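PDB 4A9V: PHOX from Pseudomonas fluorescens, which catalyses the hydrolysis of phosphate monoesters as an alkaline phosphatase, using a cofactor of two irons and calcium ions held in a beta-propeller. Local coordinates for residues T381-I389 with C400-R408; R421-W432 with F444-N454. All coordinates share one frame; numbering follows the deposited sequence.

Contacts 1 and 2 are two successive hairpins of one antiparallel sheet, and their centres lie about 9 Å apart. Contact 1 pairs strand 386-391 with strand 398-402 and closes before contact 2 opens. Contact 2 pairs strand 428-434 with strand 443-451. Strands 398-402 and 428-434 are neighbours in the sheet and join the two hairpins. The order across is therefore 386-391, 398-402, 428-434, 443-451, the up-and-down meander of a propeller blade. Strand 386-391 is the edge strand and carries E387 to the metal site. The centre of contact 2 is about 19 Å from the centre of the chain, that of contact 1 about 13 Å.

Contact 1 of 2, residues T381-I389 with C400-R408; sequences TRMDRPEWI and CTLTNNAKR. With CA (calcium ion), chain R; CA (calcium ion), chain Q; FEO (mu-oxo-diiron), chain S.
D384 and R408 form a salt bridge beside the hairpin of strands 386-389 and 400-402. OD1 of D384 takes three bonds. R408 grips it side-on with NE, at 2.8 Å, and with NH2. NE comes on the syn side, NH2 from above one face of the carboxylate plane, and N405 ND2 meets OD1 from the opposite face, at 3.0 Å. N405 ND2 bonds Q413 as well. OD2 is held by N424 ND2 and Q428 NE2. Together these bonds should favour a charged carboxylate. R408 NH2 has a second acceptor, R382 O, at 2.9 Å and nearly straight (163°). Water 1 links R382 O to R408 NH1.

R385 lies alongside N404. Its chain bends at chi3 (61°), and T403 CG2 sits over the centre of the guanidinium face. NH1 makes a weak bond to N404 OD1, while NE makes a salt bridge with D292. Water 2 joins NH1 to N404 ND2. The N404 amide's strongest polar partner is S477.

The backbone ladder runs from T403 N to R385 O, E387 N to T401 O and T401 N to W388 O. The register slips by one between the P386-L402 and I389-C400 pairs, a beta bulge. E387 lies within this slip. T401 OG1 and T403 OG1 are held by the carbonyls of D479 and P478.

Metals satisfy the E387 carboxylate. OE1 and OE2 both bind the calcium of chain R at 2.5 Å. OE2 also binds FE2 of the mu-oxo-diiron group at 2.2 Å and reaches the calcium of chain Q at 2.8 Å. E273, D292, E194, D479 and D494 also bind these metals. W388 NE1 gives its hydrogen to water 4, a calcium ligand. This is an antiparallel, bulged hairpin at the iron-calcium cofactor site of a PhoX beta-propeller.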
loop_
_atom_site.group_PDB
_atom_site.type_symbol
_atom_site.label_atom_id
_atom_site.label_comp_id
_atom_site.label_asym_id
_atom_site.label_seq_id
_atom_site.Cartn_x
_atom_site.Cartn_y
_atom_site.Cartn_z
ATOM N N THR A 381 20.612 1.455 2.581
ATOM C CA THR A 381 20.622 2.539 1.604
ATOM C C THR A 381 19.317 3.328 1.650
ATOM O O THR A 381 18.233 2.764 1.481
ATOM C CB THR A 381 20.805 1.995 0.179
ATOM O OG1 THR A 381 21.996 1.200 0.110
ATOM C CG2 THR A 381 20.853 3.124 -0.844
ATOM N N ARG A 382 19.430 4.637 1.841
ATOM C CA ARG A 382 18.266 5.519 1.840
ATOM C C ARG A 382 17.667 5.626 0.442
ATOM O O ARG A 382 18.391 5.850 -0.527
ATOM C CB ARG A 382 18.688 6.899 2.338
ATOM C CG ARG A 382 19.232 6.881 3.761
ATOM C CD ARG A 382 19.516 8.283 4.264
ATOM N NE ARG A 382 18.276 8.983 4.572
ATOM C CZ ARG A 382 18.222 10.199 5.099
ATOM N NH1 ARG A 382 19.324 10.925 5.158
ATOM N NH2 ARG A 382 17.066 10.715 5.502
ATOM N N MET A 383 16.350 5.439 0.341
ATOM C CA MET A 383 15.680 5.276 -0.948
ATOM C C MET A 383 14.675 6.396 -1.229
ATOM O O MET A 383 14.134 7.025 -0.314
ATOM C CB MET A 383 14.961 3.926 -1.004
ATOM C CG MET A 383 15.867 2.723 -0.767
ATOM S SD MET A 383 17.239 2.554 -1.922
ATOM C CE MET A 383 16.375 2.036 -3.398
ATOM N N ASP A 384 14.350 6.549 -2.513
ATOM C CA ASP A 384 13.351 7.521 -2.970
ATOM C C ASP A 384 11.916 6.979 -2.801
ATOM O O ASP A 384 11.239 6.662 -3.782
ATOM C CB ASP A 384 13.569 7.865 -4.452
ATOM C CG ASP A 384 14.815 8.694 -4.725
ATOM O OD1 ASP A 384 15.479 9.149 -3.769
ATOM O OD2 ASP A 384 15.066 8.925 -5.934
ATOM N N ARG A 385 11.444 6.937 -1.560
ATOM C CA ARG A 385 10.056 6.574 -1.246
ATOM C C ARG A 385 9.626 5.254 -1.870
ATOM O O ARG A 385 8.771 5.213 -2.761
ATOM C CB ARG A 385 9.089 7.679 -1.648
ATOM C CG ARG A 385 9.273 8.967 -0.873
ATOM C CD ARG A 385 8.156 9.934 -1.195
ATOM N NE ARG A 385 6.875 9.366 -0.805
ATOM C CZ ARG A 385 5.715 9.702 -1.349
ATOM N NH1 ARG A 385 5.634 10.799 -2.088
ATOM N NH2 ARG A 385 4.615 9.030 -1.029
ATOM N N PRO A 386 10.124 4.143 -1.321
ATOM C CA PRO A 386 9.602 2.841 -1.715
ATOM C C PRO A 386 8.111 2.731 -1.461
ATOM O O PRO A 386 7.650 2.985 -0.345
ATOM C CB PRO A 386 10.374 1.860 -0.823
ATOM C CG PRO A 386 11.538 2.618 -0.292
ATOM C CD PRO A 386 11.109 4.046 -0.232
ATOM N N GLU A 387 7.365 2.367 -2.495
ATOM C CA GLU A 387 5.962 2.030 -2.319
ATOM C C GLU A 387 5.767 0.547 -2.636
ATOM O O GLU A 387 6.339 -0.285 -1.936
ATOM C CB GLU A 387 5.042 3.022 -3.038
ATOM C CG GLU A 387 5.078 4.386 -2.349
ATOM C CD GLU A 387 3.920 5.301 -2.718
ATOM O OE1 GLU A 387 3.992 5.919 -3.800
ATOM O OE2 GLU A 387 2.953 5.443 -1.922
ATOM N N TRP A 388 4.955 0.179 -3.619
ATOM C CA TRP A 388 4.607 -1.236 -3.761
ATOM C C TRP A 388 5.742 -2.070 -4.313
ATOM O O TRP A 388 6.496 -1.640 -5.189
ATOM C CB TRP A 388 3.406 -1.416 -4.677
ATOM C CG TRP A 388 2.110 -0.917 -4.113
ATOM C CD1 TRP A 388 1.841 0.321 -3.548
ATOM C CD2 TRP A 388 0.811 -1.538 -4.310
ATOM N NE1 TRP A 388 0.495 0.482 -3.361
ATOM C CE2 TRP A 388 -0.179 -0.582 -3.847
ATOM C CE3 TRP A 388 0.380 -2.716 -4.904
ATOM C CZ2 TRP A 388 -1.537 -0.831 -3.938
ATOM C CZ3 TRP A 388 -0.995 -2.940 -5.015
ATOM C CH2 TRP A 388 -1.925 -2.015 -4.548
ATOM N N ILE A 389 5.761 -3.331 -3.881
ATOM C CA ILE A 389 6.665 -4.354 -4.390
ATOM C C ILE A 389 5.839 -5.518 -4.927
ATOM O O ILE A 389 4.834 -5.911 -4.313
ATOM C CB ILE A 389 7.614 -4.835 -3.269
ATOM C CG1 ILE A 389 8.442 -3.655 -2.753
ATOM C CG2 ILE A 389 8.520 -5.949 -3.776
ATOM C CD1 ILE A 389 9.256 -3.951 -1.509
ATOM N N CYS A 400 9.882 -2.731 -7.489
ATOM C CA CYS A 400 9.530 -1.819 -6.414
ATOM C C CYS A 400 9.444 -0.411 -6.991
ATOM O O CYS A 400 10.394 0.070 -7.614
ATOM C CB CYS A 400 10.627 -1.850 -5.342
ATOM S SG CYS A 400 10.331 -0.792 -3.908
ATOM N N THR A 401 8.332 0.272 -6.752
ATOM C CA THR A 401 8.262 1.674 -7.128
ATOM C C THR A 401 9.020 2.533 -6.118
ATOM O O THR A 401 9.012 2.268 -4.909
ATOM C CB THR A 401 6.810 2.153 -7.255
ATOM O OG1 THR A 401 6.113 1.852 -6.047
ATOM C CG2 THR A 401 6.120 1.497 -8.435
ATOM N N LEU A 402 9.714 3.528 -6.647
ATOM C CA LEU A 402 10.359 4.564 -5.860
ATOM C C LEU A 402 9.726 5.862 -6.341
ATOM O O LEU A 402 10.014 6.336 -7.450
ATOM C CB LEU A 402 11.869 4.542 -6.123
ATOM C CG LEU A 402 12.604 3.239 -5.773
ATOM C CD1 LEU A 402 14.060 3.313 -6.213
ATOM C CD2 LEU A 402 12.512 2.990 -4.273
ATOM N N THR A 403 8.692 6.300 -5.631
ATOM C CA THR A 403 7.668 7.095 -6.278
ATOM C C THR A 403 8.169 8.495 -6.664
ATOM O O THR A 403 7.793 9.024 -7.707
ATOM C CB THR A 403 6.366 7.125 -5.447
ATOM O OG1 THR A 403 5.300 7.579 -6.284
ATOM C CG2 THR A 403 6.458 8.021 -4.229
ATOM N N ASN A 404 9.007 9.078 -5.807
ATOM C CA ASN A 404 9.680 10.357 -6.043
ATOM C C ASN A 404 10.494 10.690 -4.788
ATOM O O ASN A 404 10.436 9.958 -3.791
ATOM C CB ASN A 404 8.680 11.477 -6.382
ATOM C CG ASN A 404 7.541 11.577 -5.388
ATOM O OD1 ASN A 404 7.752 11.792 -4.191
ATOM N ND2 ASN A 404 6.310 11.475 -5.892
ATOM N N ASN A 405 11.311 11.736 -4.855
ATOM C CA ASN A 405 12.012 12.232 -3.677
ATOM C C ASN A 405 12.602 13.595 -3.963
ATOM O O ASN A 405 13.727 13.722 -4.450
ATOM C CB ASN A 405 13.116 11.270 -3.247
ATOM C CG ASN A 405 13.814 11.718 -1.983
ATOM O OD1 ASN A 405 13.449 12.730 -1.387
ATOM N ND2 ASN A 405 14.751 10.908 -1.508
ATOM N N ALA A 406 11.839 14.616 -3.617
ATOM C CA ALA A 406 12.248 15.989 -3.846
ATOM C C ALA A 406 13.525 16.345 -3.076
ATOM O O ALA A 406 14.185 17.334 -3.402
ATOM C CB ALA A 406 11.115 16.925 -3.456
ATOM N N LYS A 407 13.857 15.556 -2.053
ATOM C CA LYS A 407 15.024 15.871 -1.238
ATOM C C LYS A 407 16.278 15.099 -1.642
ATOM O O LYS A 407 17.341 15.306 -1.070
ATOM C CB LYS A 407 14.731 15.626 0.244
ATOM C CG LYS A 407 13.649 16.512 0.841
ATOM C CD LYS A 407 13.318 16.054 2.255
ATOM C CE LYS A 407 12.606 17.130 3.057
ATOM N NZ LYS A 407 12.674 16.852 4.519
ATOM N N ARG A 408 16.185 14.251 -2.660
ATOM C CA ARG A 408 17.383 13.570 -3.143
ATOM C C ARG A 408 18.438 14.597 -3.558
ATOM O O ARG A 408 18.129 15.586 -4.221
ATOM C CB ARG A 408 17.043 12.640 -4.304
ATOM C CG ARG A 408 18.228 11.883 -4.899
ATOM C CD ARG A 408 18.958 10.988 -3.906
ATOM N NE ARG A 408 18.065 10.010 -3.287
ATOM C CZ ARG A 408 18.454 9.078 -2.424
ATOM N NH1 ARG A 408 19.705 9.040 -1.990
ATOM N NH2 ARG A 408 17.568 8.212 -1.949
HETATM CA CA CA R . 2.025 7.412 -3.244
HETATM CA CA CA Q . 0.407 4.287 -2.213
HETATM FE FE1 FEO S . -0.472 4.910 1.285
HETATM FE FE2 FEO S . 2.823 5.221 0.233
HETATM O O FEO S . 0.913 5.294 -0.036
HETATM O O HOH W 1 20.958 6.727 -0.786
HETATM O O HOH W 2 3.680 11.382 -4.620
HETATM O O HOH W 3 1.584 8.495 -1.154
HETATM O O HOH W 4 -1.015 2.274 -1.721
HETATM O O HOH W 5 -1.747 4.840 -0.457
HETATM O O HOH W 6 -1.486 4.299 -3.830
HETATM O O HOH W 7 -0.235 6.834 -2.136
#

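Contact 2 of 2, residues R421-W432 with F444-N454; sequences REKNVYGQILRW and FAWDLFVVAGN
R431 extends with CG anti to its backbone N (chi1 169°) and then bends at chi3 (58°). D447 places CG between its backbone N and carbonyl carbon (chi1 72°). The two groups meet nearly coplanar, side-on. R431 NE bonds D447 OD1 on its syn lone pair at 2.9 Å, and NH2 takes OD2. OD2 is also held by H338. F449 CD1 lies over one face of the R431 guanidinium.

R421 grips one atom end-on. NH1 and NH2 both bond A452 O, at 2.8 and 2.9 Å. V451 CG1 sits over the centre of this guanidinium, 3.3 Å from R421 CZ. Nearby, G453 CA makes a CH-pi contact over the Y426 ring, 3.9 Å from its centroid. The Y426 hydroxyl bonds the carbonyl of D502.

L430, W446 and L448 pack on one face of the sheet. W432 CB touches F444 CD1 at 3.5 Å. I429 CG1 meets V450 CG1 on the other face.

Two residues, F449 and V450, stand across from the single I429, whose carbonyl takes a weak bond from each backbone N. This is a classic beta bulge in an antiparallel hairpin of a beta-propeller sheet.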
loop_
_atom_site.group_PDB
_atom_site.type_symbol
_atom_site.label_atom_id
_atom_site.label_comp_id
_atom_site.label_asym_id
_atom_site.label_seq_id
_atom_site.Cartn_x
_atom_site.Cartn_y
_atom_site.Cartn_z
ATOM N N ARG A 421 18.798 10.808 -9.564
ATOM C CA ARG A 421 18.500 12.218 -9.843
ATOM C C ARG A 421 18.245 12.998 -8.564
ATOM O O ARG A 421 17.371 12.642 -7.770
ATOM C CB ARG A 421 17.271 12.350 -10.752
ATOM C CG ARG A 421 17.467 11.772 -12.141
ATOM C CD ARG A 421 16.224 11.885 -13.011
ATOM N NE ARG A 421 15.107 11.144 -12.435
ATOM C CZ ARG A 421 13.936 10.973 -13.032
ATOM N NH1 ARG A 421 13.728 11.459 -14.246
ATOM N NH2 ARG A 421 12.978 10.298 -12.420
ATOM N N GLU A 422 18.875 14.160 -8.450
ATOM C CA GLU A 422 18.515 15.110 -7.405
ATOM C C GLU A 422 17.089 15.599 -7.626
ATOM O O GLU A 422 16.601 15.634 -8.754
ATOM C CB GLU A 422 19.468 16.307 -7.422
ATOM C CG GLU A 422 19.259 17.199 -8.635
ATOM C CD GLU A 422 20.024 18.505 -8.587
ATOM O OE1 GLU A 422 20.758 18.750 -7.605
ATOM O OE2 GLU A 422 19.957 19.246 -9.592
ATOM N N LYS A 423 16.437 16.030 -6.552
ATOM C CA LYS A 423 15.182 16.769 -6.669
ATOM C C LYS A 423 14.220 16.000 -7.587
ATOM O O LYS A 423 13.692 16.522 -8.568
ATOM C CB LYS A 423 15.435 18.191 -7.174
ATOM C CG LYS A 423 16.319 18.996 -6.241
ATOM C CD LYS A 423 16.660 20.370 -6.798
ATOM C CE LYS A 423 17.654 21.098 -5.905
ATOM N NZ LYS A 423 18.097 22.400 -6.479
ATOM N N ASN A 424 14.005 14.736 -7.245
ATOM C CA ASN A 424 13.331 13.785 -8.106
ATOM C C ASN A 424 11.812 13.926 -7.976
ATOM O O ASN A 424 11.234 13.596 -6.942
ATOM C CB ASN A 424 13.779 12.387 -7.680
ATOM C CG ASN A 424 13.040 11.276 -8.395
ATOM O OD1 ASN A 424 12.487 11.468 -9.481
ATOM N ND2 ASN A 424 13.104 10.074 -7.823
ATOM N N VAL A 425 11.185 14.493 -9.003
ATOM C CA VAL A 425 9.746 14.709 -8.984
ATOM C C VAL A 425 8.954 13.632 -9.725
ATOM O O VAL A 425 7.725 13.640 -9.677
ATOM C CB VAL A 425 9.367 16.109 -9.519
ATOM C CG1 VAL A 425 10.088 17.192 -8.732
ATOM C CG2 VAL A 425 9.655 16.234 -11.007
ATOM N N TYR A 426 9.646 12.722 -10.410
ATOM C CA TYR A 426 8.968 11.767 -11.291
ATOM C C TYR A 426 8.955 10.322 -10.801
ATOM O O TYR A 426 8.023 9.587 -11.107
ATOM C CB TYR A 426 9.563 11.796 -12.695
ATOM C CG TYR A 426 9.425 13.127 -13.398
ATOM C CD1 TYR A 426 8.185 13.588 -13.816
ATOM C CD2 TYR A 426 10.546 13.891 -13.710
ATOM C CE1 TYR A 426 8.063 14.791 -14.497
ATOM C CE2 TYR A 426 10.433 15.083 -14.406
ATOM C CZ TYR A 426 9.198 15.512 -14.822
ATOM O OH TYR A 426 9.117 16.711 -15.501
ATOM N N GLY A 427 10.038 9.887 -10.161
ATOM C CA GLY A 427 10.144 8.507 -9.698
ATOM C C GLY A 427 10.729 7.533 -10.705
ATOM O O GLY A 427 11.128 7.894 -11.820
ATOM N N GLN A 428 10.793 6.279 -10.281
ATOM C CA GLN A 428 11.432 5.230 -11.051
ATOM C C GLN A 428 10.969 3.880 -10.495
ATOM O O GLN A 428 10.371 3.820 -9.414
ATOM C CB GLN A 428 12.972 5.362 -11.009
ATOM C CG GLN A 428 13.606 5.226 -9.625
ATOM C CD GLN A 428 13.854 6.562 -8.937
ATOM O OE1 GLN A 428 13.316 7.593 -9.332
ATOM N NE2 GLN A 428 14.612 6.529 -7.848
ATOM N N ILE A 429 11.134 2.832 -11.298
ATOM C CA ILE A 429 10.822 1.473 -10.858
ATOM C C ILE A 429 12.105 0.655 -10.826
ATOM O O ILE A 429 12.817 0.520 -11.837
ATOM C CB ILE A 429 9.765 0.780 -11.740
ATOM C CG1 ILE A 429 8.494 1.630 -11.788
ATOM C CG2 ILE A 429 9.485 -0.615 -11.197
ATOM C CD1 ILE A 429 7.392 1.055 -12.657
ATOM N N LEU A 430 12.400 0.144 -9.639
ATOM C CA LEU A 430 13.569 -0.654 -9.343
ATOM C C LEU A 430 13.235 -2.140 -9.467
ATOM O O LEU A 430 12.160 -2.569 -9.054
ATOM C CB LEU A 430 13.993 -0.327 -7.911
ATOM C CG LEU A 430 15.035 -1.198 -7.225
ATOM C CD1 LEU A 430 16.386 -1.102 -7.912
ATOM C CD2 LEU A 430 15.141 -0.782 -5.771
ATOM N N ARG A 431 14.128 -2.908 -10.086
ATOM C CA ARG A 431 13.993 -4.353 -10.195
ATOM C C ARG A 431 15.199 -5.013 -9.557
ATOM O O ARG A 431 16.322 -4.532 -9.712
ATOM C CB ARG A 431 13.888 -4.753 -11.674
ATOM C CG ARG A 431 14.007 -6.242 -11.938
ATOM C CD ARG A 431 13.547 -6.619 -13.335
ATOM N NE ARG A 431 14.295 -5.915 -14.368
ATOM C CZ ARG A 431 13.936 -5.866 -15.648
ATOM N NH1 ARG A 431 12.867 -6.527 -16.069
ATOM N NH2 ARG A 431 14.641 -5.136 -16.499
ATOM N N TRP A 432 14.994 -6.164 -8.920
ATOM C CA TRP A 432 16.118 -7.017 -8.563
ATOM C C TRP A 432 15.845 -8.463 -8.843
ATOM O O TRP A 432 14.701 -8.926 -8.886
ATOM C CB TRP A 432 16.610 -6.815 -7.119
ATOM C CG TRP A 432 15.606 -7.092 -6.030
ATOM C CD1 TRP A 432 15.400 -8.273 -5.326
ATOM C CD2 TRP A 432 14.753 -6.109 -5.374
ATOM N NE1 TRP A 432 14.490 -8.085 -4.316
ATOM C CE2 TRP A 432 14.067 -6.799 -4.293
ATOM C CE3 TRP A 432 14.531 -4.762 -5.554
ATOM C CZ2 TRP A 432 13.189 -6.138 -3.441
ATOM C CZ3 TRP A 432 13.633 -4.110 -4.713
ATOM C CH2 TRP A 432 12.957 -4.788 -3.700
ATOM N N PHE A 444 21.716 -9.792 -4.561
ATOM C CA PHE A 444 20.910 -9.692 -5.757
ATOM C C PHE A 444 21.565 -8.743 -6.757
ATOM O O PHE A 444 22.420 -7.926 -6.392
ATOM C CB PHE A 444 19.488 -9.222 -5.412
ATOM C CG PHE A 444 19.440 -7.960 -4.594
ATOM C CD1 PHE A 444 19.582 -6.720 -5.201
ATOM C CD2 PHE A 444 19.281 -8.003 -3.221
ATOM C CE1 PHE A 444 19.569 -5.556 -4.454
ATOM C CE2 PHE A 444 19.258 -6.843 -2.472
ATOM C CZ PHE A 444 19.344 -5.618 -3.096
ATOM N N ALA A 445 21.155 -8.879 -8.014
ATOM C CA ALA A 445 21.443 -7.901 -9.049
ATOM C C ALA A 445 20.242 -6.969 -9.186
ATOM O O ALA A 445 19.111 -7.428 -9.185
ATOM C CB ALA A 445 21.701 -8.623 -10.361
ATOM N N TRP A 446 20.485 -5.674 -9.342
ATOM C CA TRP A 446 19.398 -4.715 -9.522
ATOM C C TRP A 446 19.562 -3.916 -10.792
ATOM O O TRP A 446 20.674 -3.757 -11.314
ATOM C CB TRP A 446 19.261 -3.800 -8.299
ATOM C CG TRP A 446 20.429 -2.869 -8.081
ATOM C CD1 TRP A 446 21.520 -3.073 -7.256
ATOM C CD2 TRP A 446 20.650 -1.566 -8.698
ATOM N NE1 TRP A 446 22.387 -2.009 -7.324
ATOM C CE2 TRP A 446 21.925 -1.081 -8.186
ATOM C CE3 TRP A 446 19.966 -0.806 -9.627
ATOM C CZ2 TRP A 446 22.502 0.093 -8.649
ATOM C CZ3 TRP A 446 20.540 0.385 -10.063
ATOM C CH2 TRP A 446 21.791 0.808 -9.606
ATOM N N ASP A 447 18.446 -3.404 -11.302
ATOM C CA ASP A 447 18.462 -2.451 -12.415
ATOM C C ASP A 447 17.256 -1.531 -12.291
ATOM O O ASP A 447 16.278 -1.866 -11.631
ATOM C CB ASP A 447 18.475 -3.171 -13.784
ATOM C CG ASP A 447 17.145 -3.842 -14.129
ATOM O OD1 ASP A 447 16.781 -4.834 -13.457
ATOM O OD2 ASP A 447 16.481 -3.401 -15.096
ATOM N N LEU A 448 17.335 -0.356 -12.905
ATOM C CA LEU A 448 16.146 0.499 -12.995
ATOM C C LEU A 448 15.351 0.149 -14.250
ATOM O O LEU A 448 15.724 0.484 -15.377
ATOM C CB LEU A 448 16.487 1.979 -12.956
ATOM C CG LEU A 448 17.000 2.494 -11.603
ATOM C CD1 LEU A 448 17.165 4.007 -11.629
ATOM C CD2 LEU A 448 16.110 2.079 -10.438
ATOM N N PHE A 449 14.234 -0.537 -14.033
ATOM C CA PHE A 449 13.344 -0.958 -15.107
ATOM C C PHE A 449 12.781 0.233 -15.884
ATOM O O PHE A 449 12.640 0.166 -17.100
ATOM C CB PHE A 449 12.204 -1.803 -14.519
ATOM C CG PHE A 449 11.186 -2.229 -15.531
ATOM C CD1 PHE A 449 11.511 -3.148 -16.511
ATOM C CD2 PHE A 449 9.932 -1.647 -15.566
ATOM C CE1 PHE A 449 10.618 -3.471 -17.512
ATOM C CE2 PHE A 449 9.010 -2.014 -16.528
ATOM C CZ PHE A 449 9.366 -2.903 -17.525
ATOM N N VAL A 450 12.464 1.322 -15.192
ATOM C CA VAL A 450 12.102 2.561 -15.866
ATOM C C VAL A 450 12.475 3.728 -14.967
ATOM O O VAL A 450 12.456 3.608 -13.743
ATOM C CB VAL A 450 10.601 2.594 -16.249
ATOM C CG1 VAL A 450 9.717 2.671 -15.023
ATOM C CG2 VAL A 450 10.315 3.756 -17.197
ATOM N N VAL A 451 12.872 4.835 -15.580
ATOM C CA VAL A 451 13.029 6.104 -14.893
ATOM C C VAL A 451 11.997 7.067 -15.466
ATOM O O VAL A 451 12.050 7.395 -16.651
ATOM C CB VAL A 451 14.448 6.676 -15.066
ATOM C CG1 VAL A 451 14.592 7.951 -14.250
ATOM C CG2 VAL A 451 15.496 5.648 -14.655
ATOM N N ALA A 452 10.959 7.370 -14.692
ATOM C CA ALA A 452 9.896 8.219 -15.198
ATOM C C ALA A 452 10.427 9.618 -15.472
ATOM O O ALA A 452 11.388 10.069 -14.851
ATOM C CB ALA A 452 8.737 8.260 -14.214
ATOM N N GLY A 453 9.794 10.302 -16.412
ATOM C CA GLY A 453 10.186 11.656 -16.744
ATOM C C GLY A 453 9.233 12.274 -17.737
ATOM O O GLY A 453 8.226 11.674 -18.116
ATOM N N ASN A 454 9.559 13.488 -18.157
ATOM C CA ASN A 454 8.743 14.202 -19.121
ATOM C C ASN A 454 9.596 14.619 -20.311
ATOM O O ASN A 454 10.234 15.668 -20.287
ATOM C CB ASN A 454 8.100 15.440 -18.489
ATOM C CG ASN A 454 7.029 16.045 -19.375
ATOM O OD1 ASN A 454 7.160 16.048 -20.605
ATOM N ND2 ASN A 454 5.941 16.500 -18.767
#